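Local coordinates for single-stranded DNA-binding protein (Thermus aquaticus, PDB 2FXQ), which binds single-stranded DNA and probably recruits partner proteins to it during DNA replication, recombination and repair, at residues A28-N33 with D68-G73. Sequence-based numbering, arbitrary orientation.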
loop_
_atom_site.group_PDB
_atom_site.type_symbol
_atom_site.label_atom_id
_atom_site.label_comp_id
_atom_site.label_asym_id
_atom_site.label_seq_id
_atom_site.Cartn_x
_atom_site.Cartn_y
_atom_site.Cartn_z
ATOM N N ALA A 28 2.121 16.795 23.271
ATOM C CA ALA A 28 3.329 16.822 22.463
ATOM C C ALA A 28 2.982 16.841 20.994
ATOM O O ALA A 28 2.103 16.104 20.572
ATOM C CB ALA A 28 4.172 15.554 22.759
ATOM N N ILE A 29 3.741 17.607 20.215
ATOM C CA ILE A 29 3.574 17.718 18.755
ATOM C C ILE A 29 4.972 17.531 18.191
ATOM O O ILE A 29 5.912 18.270 18.598
ATOM C CB ILE A 29 3.065 19.119 18.365
ATOM C CG1 ILE A 29 1.679 19.369 18.867
ATOM C CG2 ILE A 29 2.886 19.261 16.835
ATOM C CD1 ILE A 29 1.362 20.893 18.869
ATOM N N LEU A 30 5.113 16.580 17.260
ATOM C CA LEU A 30 6.379 16.404 16.546
ATOM C C LEU A 30 6.064 16.465 15.052
ATOM O O LEU A 30 5.407 15.588 14.527
ATOM C CB LEU A 30 7.031 15.069 16.898
ATOM C CG LEU A 30 8.506 14.922 16.388
ATOM C CD1 LEU A 30 9.429 15.941 17.136
ATOM C CD2 LEU A 30 9.004 13.511 16.631
ATOM N N ASP A 31 6.439 17.566 14.411
ATOM C CA ASP A 31 6.176 17.742 12.991
ATOM C C ASP A 31 7.387 17.317 12.194
ATOM O O ASP A 31 8.473 17.810 12.460
ATOM C CB ASP A 31 5.862 19.197 12.702
ATOM C CG ASP A 31 4.448 19.573 13.057
ATOM O OD1 ASP A 31 3.532 18.726 13.016
ATOM O OD2 ASP A 31 4.144 20.726 13.386
ATOM N N LEU A 32 7.216 16.404 11.226
ATOM C CA LEU A 32 8.321 15.963 10.369
ATOM C C LEU A 32 8.126 16.528 8.996
ATOM O O LEU A 32 6.992 16.504 8.481
ATOM C CB LEU A 32 8.253 14.447 10.192
ATOM C CG LEU A 32 8.107 13.536 11.422
ATOM C CD1 LEU A 32 8.257 12.122 11.063
ATOM C CD2 LEU A 32 9.079 13.868 12.520
ATOM N N ASN A 33 9.199 16.996 8.364
ATOM C CA ASN A 33 9.077 17.413 6.996
ATOM C C ASN A 33 9.787 16.342 6.153
ATOM O O ASN A 33 11.013 16.133 6.301
ATOM C CB ASN A 33 9.643 18.828 6.777
ATOM C CG ASN A 33 8.769 19.892 7.432
ATOM O OD1 ASN A 33 7.631 20.095 7.009
ATOM N ND2 ASN A 33 9.284 20.561 8.455
ATOM N N ASP A 68 13.133 13.041 20.641
ATOM C CA ASP A 68 14.581 13.276 20.725
ATOM C C ASP A 68 15.491 12.259 20.017
ATOM O O ASP A 68 16.663 12.107 20.381
ATOM C CB ASP A 68 15.001 13.430 22.176
ATOM C CG ASP A 68 15.448 14.832 22.466
ATOM O OD1 ASP A 68 14.592 15.637 22.900
ATOM O OD2 ASP A 68 16.619 15.226 22.236
ATOM N N LEU A 69 14.957 11.575 19.006
ATOM C CA LEU A 69 15.656 10.465 18.409
ATOM C C LEU A 69 15.893 10.626 16.926
ATOM O O LEU A 69 16.677 9.815 16.354
ATOM C CB LEU A 69 14.910 9.153 18.652
ATOM C CG LEU A 69 14.883 8.771 20.138
ATOM C CD1 LEU A 69 14.005 7.534 20.349
ATOM C CD2 LEU A 69 16.346 8.556 20.669
ATOM N N LEU A 70 15.254 11.621 16.285
ATOM C CA LEU A 70 15.294 11.675 14.772
ATOM C C LEU A 70 16.241 12.748 14.207
ATOM O O LEU A 70 16.442 13.776 14.868
ATOM C CB LEU A 70 13.892 11.890 14.171
ATOM C CG LEU A 70 12.801 10.960 14.674
ATOM C CD1 LEU A 70 11.479 11.378 14.050
ATOM C CD2 LEU A 70 13.195 9.570 14.337
ATOM N N GLU A 71 16.832 12.457 13.034
ATOM C CA GLU A 71 17.832 13.336 12.395
ATOM C C GLU A 71 17.429 13.782 11.017
ATOM O O GLU A 71 16.795 13.035 10.279
ATOM C CB GLU A 71 19.152 12.599 12.160
ATOM C CG GLU A 71 19.833 12.045 13.412
ATOM C CD GLU A 71 20.579 13.097 14.215
ATOM O OE1 GLU A 71 21.271 12.713 15.183
ATOM O OE2 GLU A 71 20.447 14.309 13.912
ATOM N N LYS A 72 17.899 14.965 10.650
ATOM C CA LYS A 72 17.770 15.430 9.283
ATOM C C LYS A 72 18.454 14.418 8.415
ATOM O O LYS A 72 19.523 13.928 8.789
ATOM C CB LYS A 72 18.482 16.793 9.141
ATOM C CG LYS A 72 18.597 17.254 7.692
ATOM C CD LYS A 72 19.200 18.656 7.627
ATOM C CE LYS A 72 19.211 19.036 6.138
ATOM N NZ LYS A 72 19.469 20.472 6.008
ATOM N N GLY A 73 17.866 14.064 7.270
ATOM C CA GLY A 73 18.546 13.099 6.408
ATOM C C GLY A 73 18.085 11.658 6.652
ATOM O O GLY A 73 18.370 10.768 5.862
#
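L70 turns its CG away from its own carbonyl carbon (chi1 -50°) and runs out extended (chi2 176°), which carries CD1 to the inner face of strand 28-41. There two leucines receive it: L30 sets CG opposite its backbone N (chi1 -169°), a setting in which its CD2 reaches L70. The CD1 methyl of L70 lies 3.8 Å from CD2 of L32, the two side chains meeting nearly at right angles, and 4.2 Å from CD2 of L30, which it crosses at a slant. A single methyl of L70 thus touches both strand leucines, and leucine suits all three buried places because its side chain is wholly apolar and has no polar atom to satisfy. The contact is small, about 95 Å² in all, and purely apolar. L14 of strand 5-14 touches both L32 and L70, while A63 and W66 of helix 61-66 cover L30. On the strand's other face, which is partly exposed, a charged residue is at home: the carboxylate of D31 makes a salt bridge with R57. Residues 68-73 lead from helix 61-66 to strand 75-84, and L70 packs this connection against leucines of strands 5-14 and 28-41, as in the OB fold of the SSB family.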